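Local coordinates for catalase-3 (Neurospora crassa, PDB 4AJ9) that breaks down hydrogen peroxide to water and oxygen with a haem cofactor, as a large-subunit catalase that protects cells from this oxidant, at the interface of chains A and B. Residues are numbered along the deposited sequence; one frame, centred on the assembly and turned at random. Chains: chain A/B, Catalase-3.

The interface of chains A and B. Residues chain A 331, 333, 339, 418; chain B 22, 45-46.
B:Phe45, the first residue of helix 45-55, inserts its ring into an apolar pocket of chain A lined by A:Ile333, A:Phe418 and A:Phe339, at a two-fold interface of the catalase tetramer: an example of an aromatic side chain of one subunit filling an apolar recess of its neighbour. A chi1 of 72° sets CG between the backbone N and the carbonyl carbon and directs the ring off the helix start toward chain A. One face receives the branch methyl of A:Ile333, whose CG2 lies 3.8 Å from the ring centroid in a CH-pi contact; the opposite face is backed within chain B by CG1 of B:Ile46. The CE1-CZ edge of B:Phe45 stands on a face of the A:Phe418 ring, near its rim, the planes at 90° and B:Phe45 CE1 3.7 Å from A:Phe418 CE2. Around the rim, on the A:Ile333 side, CE2 of A:Phe339 comes 4.0 Å from CD1 of B:Phe45, a looser contact; CD1 of A:Ile333 sits over the rim of one face of the A:Phe339 ring, which thus supports the isoleucine from the second shell. An alanine in place of B:Phe45 would probably leave the A:Ile333 methyl and the A:Phe418 face without their aromatic partner and open a gap between the subunits. Toward the polar rim, the carbonyl O of A:Gly331 lies above the same face as the A:Ile333 methyl, displaced toward CD2 of B:Phe45 at 3.7 Å. B:Phe22, from a separate loop of chain B, meets the same backbone stretch: A:Ile333 O lies in its ring plane, 3.7 Å from CE2, whereas A:Gly331 O, 3.6 Å from CZ, is well out of that plane.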
ATOM      1  N   GLY A 331     -13.901 -12.332 -14.765  1.00  5.52           N
ATOM      2  CA  GLY A 331     -13.197 -11.879 -15.952  1.00  4.98           C
ATOM      3  C   GLY A 331     -12.109 -12.844 -16.392  1.00  7.88           C
ATOM      4  O   GLY A 331     -11.541 -12.688 -17.473  1.00  5.32           O
ATOM      5  N   ILE A 333     -11.535 -15.456 -18.211  1.00  4.68           N
ATOM      6  CA  ILE A 333     -12.237 -16.218 -19.236  1.00  5.64           C
ATOM      7  C   ILE A 333     -11.241 -16.740 -20.271  1.00  6.93           C
ATOM      8  O   ILE A 333     -10.128 -16.232 -20.384  1.00  8.63           O
ATOM      9  CB  ILE A 333     -13.382 -15.379 -19.870  1.00  6.90           C
ATOM     10  CG1 ILE A 333     -14.320 -16.258 -20.698  1.00  8.67           C
ATOM     11  CG2 ILE A 333     -12.835 -14.199 -20.658  1.00  6.24           C
ATOM     12  CD1 ILE A 333     -15.729 -15.655 -20.835  1.00  8.41           C
ATOM     13  N   PHE A 339     -19.129 -13.528 -22.510  1.00  3.29           N
ATOM     14  CA  PHE A 339     -20.055 -12.940 -21.557  1.00  6.51           C
ATOM     15  C   PHE A 339     -21.420 -12.729 -22.197  1.00  6.31           C
ATOM     16  O   PHE A 339     -21.569 -12.870 -23.412  1.00  7.98           O
ATOM     17  CB  PHE A 339     -19.506 -11.600 -21.066  1.00  4.42           C
ATOM     18  CG  PHE A 339     -18.094 -11.688 -20.540  1.00  5.50           C
ATOM     19  CD1 PHE A 339     -17.822 -12.384 -19.370  1.00  8.05           C
ATOM     20  CD2 PHE A 339     -17.043 -11.111 -21.232  1.00  4.34           C
ATOM     21  CE1 PHE A 339     -16.524 -12.471 -18.878  1.00  5.63           C
ATOM     22  CE2 PHE A 339     -15.742 -11.204 -20.751  1.00  7.26           C
ATOM     23  CZ  PHE A 339     -15.489 -11.884 -19.569  1.00  2.99           C
ATOM     24  N   PHE A 418      -8.551 -15.441 -27.637  1.00 10.71           N
ATOM     25  CA  PHE A 418      -9.909 -15.221 -27.199  1.00  6.29           C
ATOM     26  C   PHE A 418     -10.627 -14.410 -28.272  1.00  8.52           C
ATOM     27  O   PHE A 418     -10.003 -13.631 -28.986  1.00  7.98           O
ATOM     28  CB  PHE A 418      -9.942 -14.467 -25.866  1.00 10.26           C
ATOM     29  CG  PHE A 418     -11.323 -14.036 -25.466  1.00  8.73           C
ATOM     30  CD1 PHE A 418     -12.141 -14.886 -24.746  1.00 10.47           C
ATOM     31  CD2 PHE A 418     -11.814 -12.793 -25.844  1.00  6.82           C
ATOM     32  CE1 PHE A 418     -13.422 -14.500 -24.396  1.00  6.98           C
ATOM     33  CE2 PHE A 418     -13.093 -12.397 -25.496  1.00  8.32           C
ATOM     34  CZ  PHE A 418     -13.900 -13.257 -24.782  1.00  5.02           C
TER
ATOM     35  N   PHE B  22      -3.113 -13.933 -16.632  1.00  4.77           N
ATOM     36  CA  PHE B  22      -3.642 -15.190 -16.097  1.00  6.19           C
ATOM     37  C   PHE B  22      -3.733 -16.265 -17.169  1.00 10.06           C
ATOM     38  O   PHE B  22      -4.478 -17.236 -17.032  1.00  9.78           O
ATOM     39  CB  PHE B  22      -5.000 -14.986 -15.429  1.00  6.80           C
ATOM     40  CG  PHE B  22      -6.041 -14.387 -16.331  1.00  5.52           C
ATOM     41  CD1 PHE B  22      -6.158 -13.013 -16.457  1.00  6.06           C
ATOM     42  CD2 PHE B  22      -6.915 -15.208 -17.041  1.00  4.97           C
ATOM     43  CE1 PHE B  22      -7.130 -12.459 -17.290  1.00  6.95           C
ATOM     44  CE2 PHE B  22      -7.884 -14.665 -17.867  1.00 10.40           C
ATOM     45  CZ  PHE B  22      -7.995 -13.289 -17.988  1.00  5.70           C
ATOM     46  N   PHE B  45     -12.150  -7.197 -20.792  1.00  2.05           N
ATOM     47  CA  PHE B  45     -11.205  -7.614 -19.761  1.00  5.58           C
ATOM     48  C   PHE B  45      -9.766  -7.479 -20.223  1.00  4.66           C
ATOM     49  O   PHE B  45      -8.864  -7.283 -19.403  1.00  9.07           O
ATOM     50  CB  PHE B  45     -11.471  -9.063 -19.313  1.00  4.10           C
ATOM     51  CG  PHE B  45     -11.080 -10.104 -20.330  1.00  5.44           C
ATOM     52  CD1 PHE B  45     -11.887 -10.363 -21.424  1.00  4.03           C
ATOM     53  CD2 PHE B  45      -9.919 -10.839 -20.178  1.00  7.19           C
ATOM     54  CE1 PHE B  45     -11.534 -11.333 -22.363  1.00  4.91           C
ATOM     55  CE2 PHE B  45      -9.562 -11.809 -21.106  1.00  8.22           C
ATOM     56  CZ  PHE B  45     -10.371 -12.052 -22.201  1.00  7.92           C
ATOM     57  N   ILE B  46      -9.550  -7.604 -21.530  1.00  2.78           N
ATOM     58  CA  ILE B  46      -8.208  -7.499 -22.095  1.00  4.18           C
ATOM     59  C   ILE B  46      -7.661  -6.091 -21.893  1.00  3.89           C
ATOM     60  O   ILE B  46      -6.561  -5.902 -21.367  1.00  5.76           O
ATOM     61  CB  ILE B  46      -8.189  -7.889 -23.605  1.00  4.96           C
ATOM     62  CG1 ILE B  46      -8.414  -9.401 -23.756  1.00  8.04           C
ATOM     63  CG2 ILE B  46      -6.859  -7.528 -24.238  1.00  3.81           C
ATOM     64  CD1 ILE B  46      -8.718  -9.865 -25.194  1.00  7.42           C
TER